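Long-range contacts in MSM0271 protein (Mycobacterium smegmatis, PDB 5SUH), which builds part of the shell of the RMM bacterial microcompartment as a double-ringed trimer, and may take part in transport across that shell: residues S73-I78 with L97-Q102; I33-L38 with A67-V72; F181-A186 with V201-A206; D83-A88 with E121-G126. All blocks are in the same frame, centred on the assembly; numbering follows the deposited sequence.

From the N terminus, contact 2 closes first: it joins strand 32-39 to strand 66-73 across the loop that holds helix 44-49. Contact 1 opens immediately afterwards, bringing the turn beyond strand 66-73 against the end of strand 93-99. Contact 4 starts inside that loop and ends beyond it, so 83-88/121-126 crosses 73-78/97-102, tying helix 78-88 to helix 113-127. All three belong to the first BMC domain. Contact 3, in the second BMC domain, follows in series and joins helix 182-192 to the end of strand 197-202. L37 and I69 of contact 2 meet V184 and A183 of contact 3, linking the two halves, while L68 touches I123 of contact 4.

Contact 1 of 4, residues S73-I78 with L97-Q102; sequences SPALAI and LYVERQ
V99 receives the turn 73-78 with both of its methyl groups, and this is the close-packed part of the contact. With chi1 at 171°, CG1 stands anti to the backbone N and meets A75 CB at 3.7 Å. CG2, the other branch, lies 3.9 Å from I78 CG2, the two side chains sliding past each other in opposite directions. L76 starts out away from the strand, but its end turns back, so that CD1 approaches V99 CG2 at 4.1 Å. I78 CG2 also reaches L97 CD1, again at 4.1 Å, and thus spans two strand residues. All these meetings are between methyl carbons. A75 CB also lies 3.5 Å from the backbone O of Q102. The cis peptide before P74 marks the start of this turn, and the bond from A77 N to P74 O (3.0 Å) closes it.

The loose side is the side chain of the exposed Q102, which leads away from the turn; its OE1 is bonded by R101 of the third subunit at the interface. E100 OE1 accepts from Q102 N at 3.1 Å and 165°, met from well above the carboxylate plane (60°), and also from F103 N. R101 of the third subunit pairs with E100 OE2 as well.

The contact thus lies across the start of a beta-alpha-beta crossover: strand 66-73 leads through the turn into helix 78-88, strand 93-99 runs parallel to it with strand 104-110 between them, and L97 also packs on E79 and I82 of the helix.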
loop_
_atom_site.group_PDB
_atom_site.type_symbol
_atom_site.label_atom_id
_atom_site.label_comp_id
_atom_site.label_asym_id
_atom_site.label_seq_id
_atom_site.Cartn_x
_atom_site.Cartn_y
_atom_site.Cartn_z
ATOM N N SER A 73 -26.314 -2.908 10.396
ATOM C CA SER A 73 -25.743 -3.857 11.337
ATOM C C SER A 73 -26.596 -5.128 11.346
ATOM O O SER A 73 -27.816 -5.029 11.268
ATOM C CB SER A 73 -25.686 -3.241 12.723
ATOM O OG SER A 73 -25.067 -4.124 13.621
ATOM N N PRO A 74 -25.968 -6.329 11.364
ATOM C CA PRO A 74 -24.530 -6.627 11.336
ATOM C C PRO A 74 -23.925 -6.325 9.951
ATOM O O PRO A 74 -24.660 -6.343 8.952
ATOM C CB PRO A 74 -24.486 -8.132 11.649
ATOM C CG PRO A 74 -25.741 -8.652 11.117
ATOM C CD PRO A 74 -26.766 -7.569 11.349
ATOM N N ALA A 75 -22.612 -6.118 9.887
ATOM C CA ALA A 75 -21.977 -5.555 8.677
ATOM C C ALA A 75 -22.289 -6.318 7.373
ATOM O O ALA A 75 -22.561 -5.715 6.322
ATOM C CB ALA A 75 -20.471 -5.462 8.874
ATOM N N LEU A 76 -22.246 -7.641 7.446
ATOM C CA LEU A 76 -22.367 -8.463 6.261
ATOM C C LEU A 76 -23.781 -8.425 5.654
ATOM O O LEU A 76 -24.004 -8.926 4.556
ATOM C CB LEU A 76 -21.937 -9.892 6.599
ATOM C CG LEU A 76 -21.371 -10.755 5.478
ATOM C CD1 LEU A 76 -20.361 -9.974 4.655
ATOM C CD2 LEU A 76 -20.718 -11.982 6.081
ATOM N N ALA A 77 -24.743 -7.856 6.370
ATOM C CA ALA A 77 -26.108 -7.814 5.852
ATOM C C ALA A 77 -26.217 -6.923 4.622
ATOM O O ALA A 77 -27.160 -7.067 3.832
ATOM C CB ALA A 77 -27.069 -7.334 6.930
ATOM N N ILE A 78 -25.237 -6.029 4.459
ATOM C CA ILE A 78 -25.220 -5.047 3.363
ATOM C C ILE A 78 -25.143 -5.734 1.993
ATOM O O ILE A 78 -25.518 -5.152 0.978
ATOM C CB ILE A 78 -24.030 -4.013 3.530
ATOM C CG1 ILE A 78 -24.318 -2.687 2.807
ATOM C CG2 ILE A 78 -22.686 -4.621 3.118
ATOM C CD1 ILE A 78 -25.321 -1.825 3.520
ATOM N N LEU A 97 -19.424 0.190 -1.789
ATOM C CA LEU A 97 -19.853 -1.032 -1.105
ATOM C C LEU A 97 -18.712 -1.538 -0.223
ATOM O O LEU A 97 -17.666 -1.924 -0.724
ATOM C CB LEU A 97 -20.275 -2.112 -2.101
ATOM C CG LEU A 97 -20.655 -3.477 -1.524
ATOM C CD1 LEU A 97 -21.949 -3.421 -0.739
ATOM C CD2 LEU A 97 -20.753 -4.509 -2.637
ATOM N N TYR A 98 -18.891 -1.513 1.088
ATOM C CA TYR A 98 -17.789 -1.885 1.968
ATOM C C TYR A 98 -18.265 -2.432 3.309
ATOM O O TYR A 98 -19.250 -1.940 3.879
ATOM C CB TYR A 98 -16.858 -0.690 2.179
ATOM C CG TYR A 98 -15.532 -1.048 2.798
ATOM C CD1 TYR A 98 -14.581 -1.782 2.087
ATOM C CD2 TYR A 98 -15.213 -0.633 4.095
ATOM C CE1 TYR A 98 -13.361 -2.123 2.657
ATOM C CE2 TYR A 98 -13.987 -0.968 4.669
ATOM C CZ TYR A 98 -13.074 -1.718 3.943
ATOM O OH TYR A 98 -11.864 -2.041 4.504
ATOM N N VAL A 99 -17.566 -3.473 3.777
ATOM C CA VAL A 99 -17.781 -4.115 5.084
ATOM C C VAL A 99 -16.610 -3.763 6.028
ATOM O O VAL A 99 -15.472 -4.190 5.838
ATOM C CB VAL A 99 -17.912 -5.666 4.939
ATOM C CG1 VAL A 99 -17.918 -6.335 6.301
ATOM C CG2 VAL A 99 -19.175 -6.055 4.131
ATOM N N GLU A 100 -16.910 -2.979 7.053
ATOM C CA GLU A 100 -15.922 -2.360 7.943
ATOM C C GLU A 100 -15.717 -3.274 9.184
ATOM O O GLU A 100 -16.231 -4.389 9.188
ATOM C CB GLU A 100 -16.428 -0.950 8.290
ATOM C CG GLU A 100 -15.490 -0.034 9.020
ATOM C CD GLU A 100 -15.883 0.173 10.453
ATOM O OE1 GLU A 100 -16.958 -0.297 10.860
ATOM O OE2 GLU A 100 -15.112 0.826 11.171
ATOM N N ARG A 101 -14.962 -2.837 10.203
ATOM C CA ARG A 101 -14.771 -3.623 11.436
ATOM C C ARG A 101 -16.078 -4.037 12.103
ATOM O O ARG A 101 -16.207 -5.192 12.533
ATOM C CB ARG A 101 -13.925 -2.862 12.469
ATOM C CG ARG A 101 -13.680 -3.639 13.753
ATOM C CD ARG A 101 -12.770 -2.915 14.723
ATOM N NE ARG A 101 -12.504 -3.718 15.918
ATOM C CZ ARG A 101 -11.598 -4.694 15.978
ATOM N NH1 ARG A 101 -10.883 -5.011 14.908
ATOM N NH2 ARG A 101 -11.417 -5.376 17.104
ATOM N N GLN A 102 -17.033 -3.100 12.152
ATOM C CA GLN A 102 -18.352 -3.291 12.778
ATOM C C GLN A 102 -19.560 -3.149 11.819
ATOM O O GLN A 102 -20.544 -3.869 11.970
ATOM C CB GLN A 102 -18.535 -2.298 13.924
ATOM C CG GLN A 102 -17.635 -2.569 15.124
ATOM C CD GLN A 102 -17.854 -1.584 16.263
ATOM O OE1 GLN A 102 -17.446 -0.419 16.201
ATOM N NE2 GLN A 102 -18.487 -2.058 17.318
#

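Contact 2 of 4, residues I33-L38 with A67-V72; sequences IRVYLL and ALIVEV
A classic beta bulge opens this antiparallel strand pair: R34 and V35 both face E71, whose carbonyl O accepts from R34 N at 2.8 Å and V35 N at 3.1 Å. E71 N returns a bond to V35 O, and L37 and I69 form the next hydrogen-bonded pair, joined by two bonds. The axes of strands 35-38 and 67-72 approach to 4.6 Å, at 178°, antiparallel.

At the bulge R34 bends at chi2 and chi3 to bring its guanidinium beside E71 in a salt bridge. NE (3.0 Å) and NH2 (3.1 Å) grip the single oxygen OE2, which lies at the guanidinium edge; NH2 approaches nearly along its C-O axis, NE from above the carboxylate plane. A water bridges NH2 and OE2, L180 N bonds OE1, and F103 makes a cation-pi contact with R34.

L68 CD1 sits over one face of the Y36 ring, 4.0 Å from CE2. The sheet face carrying I33, Y36 and L68 packs on helix 113-127 of the same domain. On the other, L37 CB meets I69 CG1 at 3.6 Å, and both side chains pack on helix 182-192 of the second BMC domain. This outermost strand, paired with its inner neighbour and shifted one residue in register at the bulge, is consistent with a tandem BMC protein.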
loop_
_atom_site.group_PDB
_atom_site.type_symbol
_atom_site.label_atom_id
_atom_site.label_comp_id
_atom_site.label_asym_id
_atom_site.label_seq_id
_atom_site.Cartn_x
_atom_site.Cartn_y
_atom_site.Cartn_z
ATOM N N ILE A 33 -31.081 -0.996 10.462
ATOM C CA ILE A 33 -30.659 0.187 9.754
ATOM C C ILE A 33 -30.155 1.295 10.687
ATOM O O ILE A 33 -30.872 1.776 11.553
ATOM C CB ILE A 33 -31.793 0.694 8.875
ATOM C CG1 ILE A 33 -31.878 -0.245 7.659
ATOM C CG2 ILE A 33 -31.514 2.114 8.427
ATOM C CD1 ILE A 33 -32.765 0.230 6.547
ATOM N N ARG A 34 -28.891 1.658 10.506
ATOM C CA ARG A 34 -28.229 2.681 11.304
ATOM C C ARG A 34 -28.421 4.036 10.636
ATOM O O ARG A 34 -28.763 5.022 11.292
ATOM C CB ARG A 34 -26.725 2.409 11.391
ATOM C CG ARG A 34 -26.366 1.044 11.884
ATOM C CD ARG A 34 -25.471 1.075 13.060
ATOM N NE ARG A 34 -24.382 2.032 12.948
ATOM C CZ ARG A 34 -23.714 2.462 14.018
ATOM N NH1 ARG A 34 -24.043 2.008 15.225
ATOM N NH2 ARG A 34 -22.758 3.366 13.898
ATOM N N VAL A 35 -28.212 4.055 9.316
ATOM C CA VAL A 35 -28.389 5.252 8.498
ATOM C C VAL A 35 -29.181 4.911 7.226
ATOM O O VAL A 35 -28.885 3.912 6.576
ATOM C CB VAL A 35 -27.035 5.865 8.076
ATOM C CG1 VAL A 35 -27.263 7.090 7.201
ATOM C CG2 VAL A 35 -26.219 6.229 9.264
ATOM N N TYR A 36 -30.194 5.719 6.894
ATOM C CA TYR A 36 -30.954 5.577 5.635
ATOM C C TYR A 36 -31.322 6.962 5.103
ATOM O O TYR A 36 -32.212 7.617 5.654
ATOM C CB TYR A 36 -32.239 4.737 5.838
ATOM C CG TYR A 36 -33.138 4.626 4.606
ATOM C CD1 TYR A 36 -34.156 5.560 4.358
ATOM C CD2 TYR A 36 -32.977 3.587 3.697
ATOM C CE1 TYR A 36 -34.962 5.467 3.223
ATOM C CE2 TYR A 36 -33.787 3.480 2.564
ATOM C CZ TYR A 36 -34.767 4.412 2.332
ATOM O OH TYR A 36 -35.545 4.271 1.213
ATOM N N LEU A 37 -30.689 7.393 4.020
ATOM C CA LEU A 37 -30.871 8.767 3.560
ATOM C C LEU A 37 -30.787 9.009 2.065
ATOM O O LEU A 37 -29.851 8.556 1.396
ATOM C CB LEU A 37 -29.836 9.680 4.217
ATOM C CG LEU A 37 -30.357 10.672 5.262
ATOM C CD1 LEU A 37 -29.350 11.793 5.431
ATOM C CD2 LEU A 37 -31.755 11.222 4.920
ATOM N N LEU A 38 -31.766 9.760 1.559
ATOM C CA LEU A 38 -31.680 10.385 0.238
ATOM C C LEU A 38 -30.913 11.677 0.276
ATOM O O LEU A 38 -31.299 12.631 0.939
ATOM C CB LEU A 38 -33.050 10.670 -0.359
ATOM C CG LEU A 38 -33.515 9.713 -1.442
ATOM C CD1 LEU A 38 -33.661 8.332 -0.900
ATOM C CD2 LEU A 38 -34.859 10.210 -1.900
ATOM N N ALA A 67 -28.335 10.437 -4.803
ATOM C CA ALA A 67 -27.796 9.253 -4.123
ATOM C C ALA A 67 -28.631 8.722 -2.956
ATOM O O ALA A 67 -29.352 9.474 -2.278
ATOM C CB ALA A 67 -26.391 9.549 -3.625
ATOM N N LEU A 68 -28.535 7.409 -2.742
ATOM C CA LEU A 68 -29.070 6.786 -1.538
ATOM C C LEU A 68 -27.913 6.238 -0.714
ATOM O O LEU A 68 -27.088 5.485 -1.250
ATOM C CB LEU A 68 -30.041 5.656 -1.876
ATOM C CG LEU A 68 -30.550 4.941 -0.621
ATOM C CD1 LEU A 68 -31.546 5.833 0.149
ATOM C CD2 LEU A 68 -31.161 3.606 -0.962
ATOM N N ILE A 69 -27.834 6.611 0.566
ATOM C CA ILE A 69 -26.759 6.115 1.436
ATOM C C ILE A 69 -27.338 5.276 2.569
ATOM O O ILE A 69 -28.311 5.681 3.219
ATOM C CB ILE A 69 -25.914 7.241 2.053
ATOM C CG1 ILE A 69 -26.788 8.215 2.881
ATOM C CG2 ILE A 69 -25.144 7.969 0.969
ATOM C CD1 ILE A 69 -26.002 9.244 3.723
ATOM N N VAL A 70 -26.774 4.085 2.781
ATOM C CA VAL A 70 -27.272 3.188 3.823
ATOM C C VAL A 70 -26.124 2.587 4.649
ATOM O O VAL A 70 -25.144 2.047 4.090
ATOM C CB VAL A 70 -28.122 2.037 3.215
ATOM C CG1 VAL A 70 -28.628 1.102 4.304
ATOM C CG2 VAL A 70 -29.279 2.579 2.352
ATOM N N GLU A 71 -26.251 2.678 5.971
ATOM C CA GLU A 71 -25.346 2.001 6.916
ATOM C C GLU A 71 -26.147 0.972 7.750
ATOM O O GLU A 71 -27.233 1.283 8.223
ATOM C CB GLU A 71 -24.631 3.034 7.834
ATOM C CG GLU A 71 -23.589 2.432 8.769
ATOM C CD GLU A 71 -22.851 3.445 9.652
ATOM O OE1 GLU A 71 -22.482 4.549 9.177
ATOM O OE2 GLU A 71 -22.594 3.101 10.830
ATOM N N VAL A 72 -25.647 -0.258 7.892
ATOM C CA VAL A 72 -26.399 -1.307 8.609
ATOM C C VAL A 72 -25.584 -2.148 9.585
ATOM O O VAL A 72 -24.353 -2.154 9.572
ATOM C CB VAL A 72 -27.046 -2.348 7.673
ATOM C CG1 VAL A 72 -27.866 -1.649 6.608
ATOM C CG2 VAL A 72 -25.974 -3.281 7.083
HETATM O O HOH W 1 -20.799 4.460 12.272
#

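Contact 3 of 4, residues F181-A186 with V201-A206; sequences FAAVAA and VQMIGA
A182 and A186, one turn apart on helix 182-192, receive V201 at the close of the beta-alpha-beta crossover of the second BMC domain. Here strand 170-177 leads into the helix and strand 197-202 returns parallel to it, with strand 208-214 between. V201 has CG1 anti to its backbone N (chi1 -170°). CG1 reaches both A182 and A186, resting 3.8 Å from the carbonyl O of A182 and 4.2 Å from its CB, and CG2 adds a contact to A186 CB at 3.9 Å. The branched side chain therefore bridges one helical turn, the same turn closed by the bond from A186 N to A182 O (3.0 Å).

Two residues on, M203 has its CG between the backbone N and the carbonyl carbon (chi1 67°); the chain then runs extended through chi2 and bends at chi3 (76°). This carries SD to A183 CB at 4.2 Å, a van der Waals contact, while CB lies 4.3 Å from A182 CB. The small alanines are consistent with the close approach of the chain just past the strand, where the CA atoms of A182 and M203 are 5.4 Å apart. F46 of helix 44-49 packs on A183, A186 and M203, and L210 of strand 208-214 on A186 and V201. Between the valine and the methionine, the A182 methyl carbon CB sits 3.7 Å from the backbone O of Q202.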
loop_
_atom_site.group_PDB
_atom_site.type_symbol
_atom_site.label_atom_id
_atom_site.label_comp_id
_atom_site.label_asym_id
_atom_site.label_seq_id
_atom_site.Cartn_x
_atom_site.Cartn_y
_atom_site.Cartn_z
ATOM N N PHE A 181 -23.385 9.807 8.152
ATOM C CA PHE A 181 -24.058 11.116 8.103
ATOM C C PHE A 181 -23.103 12.213 7.656
ATOM O O PHE A 181 -23.528 13.320 7.312
ATOM C CB PHE A 181 -24.645 11.499 9.454
ATOM C CG PHE A 181 -25.960 10.844 9.758
ATOM C CD1 PHE A 181 -27.032 10.947 8.881
ATOM C CD2 PHE A 181 -26.118 10.088 10.913
ATOM C CE1 PHE A 181 -28.258 10.343 9.174
ATOM C CE2 PHE A 181 -27.329 9.475 11.202
ATOM C CZ PHE A 181 -28.400 9.607 10.326
ATOM N N ALA A 182 -21.810 11.906 7.659
ATOM C CA ALA A 182 -20.805 12.849 7.190
ATOM C C ALA A 182 -21.052 13.185 5.717
ATOM O O ALA A 182 -20.665 14.263 5.226
ATOM C CB ALA A 182 -19.420 12.296 7.403
ATOM N N ALA A 183 -21.667 12.237 5.014
ATOM C CA ALA A 183 -21.992 12.405 3.601
ATOM C C ALA A 183 -22.948 13.571 3.379
ATOM O O ALA A 183 -22.694 14.433 2.533
ATOM C CB ALA A 183 -22.585 11.129 3.037
ATOM N N VAL A 184 -24.049 13.599 4.132
ATOM C CA VAL A 184 -25.046 14.635 3.920
ATOM C C VAL A 184 -24.508 15.979 4.443
ATOM O O VAL A 184 -24.788 17.026 3.845
ATOM C CB VAL A 184 -26.432 14.287 4.566
ATOM C CG1 VAL A 184 -26.388 14.316 6.099
ATOM C CG2 VAL A 184 -27.491 15.255 4.083
ATOM N N ALA A 185 -23.715 15.948 5.521
ATOM C CA ALA A 185 -23.144 17.188 6.069
ATOM C C ALA A 185 -22.210 17.854 5.048
ATOM O O ALA A 185 -22.301 19.066 4.843
ATOM C CB ALA A 185 -22.408 16.928 7.392
ATOM N N ALA A 186 -21.368 17.071 4.367
ATOM C CA ALA A 186 -20.454 17.643 3.356
ATOM C C ALA A 186 -21.225 18.256 2.192
ATOM O O ALA A 186 -20.971 19.404 1.833
ATOM C CB ALA A 186 -19.470 16.587 2.818
ATOM N N VAL A 201 -13.394 13.926 3.768
ATOM C CA VAL A 201 -14.680 13.479 4.307
ATOM C C VAL A 201 -14.544 12.024 4.693
ATOM O O VAL A 201 -14.465 11.160 3.817
ATOM C CB VAL A 201 -15.862 13.596 3.297
ATOM C CG1 VAL A 201 -17.184 13.338 4.013
ATOM C CG2 VAL A 201 -15.905 14.943 2.677
ATOM N N GLN A 202 -14.537 11.724 5.988
ATOM C CA GLN A 202 -14.424 10.322 6.407
ATOM C C GLN A 202 -15.818 9.797 6.765
ATOM O O GLN A 202 -16.377 10.177 7.797
ATOM C CB GLN A 202 -13.485 10.201 7.592
ATOM C CG GLN A 202 -12.763 8.863 7.699
ATOM C CD GLN A 202 -11.979 8.718 9.003
ATOM O OE1 GLN A 202 -11.234 9.618 9.412
ATOM N NE2 GLN A 202 -12.120 7.564 9.643
ATOM N N MET A 203 -16.403 8.960 5.912
ATOM C CA MET A 203 -17.778 8.518 6.160
ATOM C C MET A 203 -17.928 7.046 6.606
ATOM O O MET A 203 -19.040 6.538 6.704
ATOM C CB MET A 203 -18.647 8.805 4.944
ATOM C CG MET A 203 -18.323 8.029 3.722
ATOM S SD MET A 203 -19.326 8.635 2.375
ATOM C CE MET A 203 -18.481 10.125 2.033
ATOM N N ILE A 204 -16.807 6.367 6.838
ATOM C CA ILE A 204 -16.789 4.952 7.212
ATOM C C ILE A 204 -16.034 4.716 8.524
ATOM O O ILE A 204 -14.876 5.097 8.646
ATOM C CB ILE A 204 -16.117 4.104 6.140
ATOM C CG1 ILE A 204 -16.880 4.192 4.827
ATOM C CG2 ILE A 204 -16.042 2.672 6.597
ATOM C CD1 ILE A 204 -16.139 3.517 3.686
ATOM N N GLY A 205 -16.676 4.063 9.488
ATOM C CA GLY A 205 -16.060 3.779 10.775
ATOM C C GLY A 205 -16.988 3.969 11.974
ATOM O O GLY A 205 -18.216 4.047 11.847
ATOM N N ALA A 206 -16.397 4.087 13.153
ATOM C CA ALA A 206 -17.186 4.363 14.342
ATOM C C ALA A 206 -17.698 5.822 14.361
ATOM O O ALA A 206 -18.763 6.088 14.918
ATOM C CB ALA A 206 -16.383 4.076 15.570
#

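Contact 4 of 4, residues D83-A88 with E121-G126; sequences DLALRA and EAILAG
Where L84, A85 and A88 meet A122, I123 and G126 there are no flat side-chain groups; the planar ones lie on the outer side of helix 78-88. There the guanidinium of R87 forms a salt bridge with the carboxylate of D83, NH1 reaching OD1 on its syn lone pair at 3.1 Å, tilted 25° from the guanidinium plane. NE adds a weak bond to the same oxygen. D83 OD2 is salt-bridged to R80, and R87 NH1 also bonds the carbonyl O of D147 of the second subunit, so this polar side belongs to a subunit interface.

The side chains of the inner side are all aliphatic. Two small residues come together where A88 CB lies 3.6 Å from A122 CB, and A122 CB also rests 3.8 Å from the backbone O of L84. Next to it A85 CB meets I123 CD1 at 3.8 Å. L84 has CG anti to its carbonyl carbon (chi1 -84°), which carries CD1 over the bare CA of G126 at 4.0 Å. The short segments cross at 128°, and their axes close to 8.3 Å, a near approach that the alanines and glycine at the crossing permit.

I123 and L124 lead on to L68, I33 and Y36 of the sheet. Without a polar bond between the two segments, adhesion here rests on dispersion and on burial of methyl groups, while the D83-R87 salt bridge lies on the subunit-facing side of helix 78-88.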
loop_
_atom_site.group_PDB
_atom_site.type_symbol
_atom_site.label_atom_id
_atom_site.label_comp_id
_atom_site.label_asym_id
_atom_site.label_seq_id
_atom_site.Cartn_x
_atom_site.Cartn_y
_atom_site.Cartn_z
ATOM N N ASP A 83 -28.129 -6.212 -3.326
ATOM C CA ASP A 83 -28.877 -7.056 -4.264
ATOM C C ASP A 83 -30.336 -6.620 -4.348
ATOM O O ASP A 83 -30.910 -6.598 -5.438
ATOM C CB ASP A 83 -28.808 -8.534 -3.856
ATOM C CG ASP A 83 -29.712 -9.440 -4.711
ATOM O OD1 ASP A 83 -29.404 -9.659 -5.899
ATOM O OD2 ASP A 83 -30.747 -9.926 -4.185
ATOM N N LEU A 84 -30.904 -6.218 -3.208
ATOM C CA LEU A 84 -32.307 -5.851 -3.155
ATOM C C LEU A 84 -32.532 -4.635 -4.027
ATOM O O LEU A 84 -33.525 -4.545 -4.748
ATOM C CB LEU A 84 -32.759 -5.575 -1.714
ATOM C CG LEU A 84 -33.157 -6.794 -0.874
ATOM C CD1 LEU A 84 -33.395 -6.441 0.596
ATOM C CD2 LEU A 84 -34.377 -7.457 -1.463
ATOM N N ALA A 85 -31.570 -3.723 -3.985
ATOM C CA ALA A 85 -31.665 -2.483 -4.722
ATOM C C ALA A 85 -31.408 -2.709 -6.213
ATOM O O ALA A 85 -32.196 -2.277 -7.061
ATOM C CB ALA A 85 -30.689 -1.469 -4.166
ATOM N N LEU A 86 -30.325 -3.417 -6.520
ATOM C CA LEU A 86 -29.861 -3.575 -7.896
ATOM C C LEU A 86 -30.858 -4.402 -8.717
ATOM O O LEU A 86 -30.927 -4.279 -9.941
ATOM C CB LEU A 86 -28.489 -4.253 -7.926
ATOM C CG LEU A 86 -27.262 -3.388 -7.634
ATOM C CD1 LEU A 86 -26.018 -3.988 -8.244
ATOM C CD2 LEU A 86 -27.402 -1.898 -7.971
ATOM N N ARG A 87 -31.662 -5.224 -8.057
ATOM C CA ARG A 87 -32.568 -6.060 -8.821
ATOM C C ARG A 87 -33.962 -5.444 -8.967
ATOM O O ARG A 87 -34.686 -5.768 -9.911
ATOM C CB ARG A 87 -32.681 -7.436 -8.153
ATOM C CG ARG A 87 -33.237 -8.509 -9.057
ATOM C CD ARG A 87 -33.312 -9.831 -8.344
ATOM N NE ARG A 87 -32.008 -10.371 -7.983
ATOM C CZ ARG A 87 -31.195 -11.006 -8.822
ATOM N NH1 ARG A 87 -30.038 -11.469 -8.370
ATOM N NH2 ARG A 87 -31.523 -11.157 -10.103
ATOM N N ALA A 88 -34.290 -4.484 -8.103
ATOM C CA ALA A 88 -35.538 -3.730 -8.207
ATOM C C ALA A 88 -35.474 -2.641 -9.269
ATOM O O ALA A 88 -36.438 -2.418 -10.001
ATOM C CB ALA A 88 -35.880 -3.117 -6.871
ATOM N N GLU A 121 -36.931 1.990 -1.367
ATOM C CA GLU A 121 -38.133 1.319 -0.893
ATOM C C GLU A 121 -38.001 -0.223 -0.970
ATOM O O GLU A 121 -38.486 -0.940 -0.090
ATOM C CB GLU A 121 -39.340 1.836 -1.673
ATOM C CG GLU A 121 -39.658 3.292 -1.356
ATOM C CD GLU A 121 -40.591 3.953 -2.372
ATOM O OE1 GLU A 121 -40.812 3.388 -3.468
ATOM O OE2 GLU A 121 -41.082 5.066 -2.084
ATOM N N ALA A 122 -37.340 -0.739 -1.999
ATOM C CA ALA A 122 -37.130 -2.188 -2.092
ATOM C C ALA A 122 -36.321 -2.708 -0.906
ATOM O O ALA A 122 -36.562 -3.802 -0.394
ATOM C CB ALA A 122 -36.422 -2.551 -3.408
ATOM N N ILE A 123 -35.363 -1.900 -0.472
ATOM C CA ILE A 123 -34.497 -2.246 0.651
ATOM C C ILE A 123 -35.286 -2.297 1.961
ATOM O O ILE A 123 -35.151 -3.244 2.759
ATOM C CB ILE A 123 -33.344 -1.242 0.761
ATOM C CG1 ILE A 123 -32.355 -1.447 -0.403
ATOM C CG2 ILE A 123 -32.664 -1.388 2.097
ATOM C CD1 ILE A 123 -31.340 -0.300 -0.602
ATOM N N LEU A 124 -36.126 -1.280 2.157
ATOM C CA LEU A 124 -36.962 -1.194 3.344
ATOM C C LEU A 124 -37.961 -2.338 3.421
ATOM O O LEU A 124 -38.082 -2.999 4.462
ATOM C CB LEU A 124 -37.707 0.143 3.374
ATOM C CG LEU A 124 -36.840 1.381 3.631
ATOM C CD1 LEU A 124 -37.732 2.607 3.688
ATOM C CD2 LEU A 124 -35.999 1.239 4.913
ATOM N N ALA A 125 -38.641 -2.598 2.306
ATOM C CA ALA A 125 -39.653 -3.661 2.246
ATOM C C ALA A 125 -39.025 -5.045 2.440
ATOM O O ALA A 125 -39.518 -5.852 3.217
ATOM C CB ALA A 125 -40.404 -3.605 0.927
ATOM N N GLY A 126 -37.915 -5.293 1.754
ATOM C CA GLY A 126 -37.239 -6.573 1.817
ATOM C C GLY A 126 -36.514 -6.865 3.122
ATOM O O GLY A 126 -36.037 -7.976 3.330
#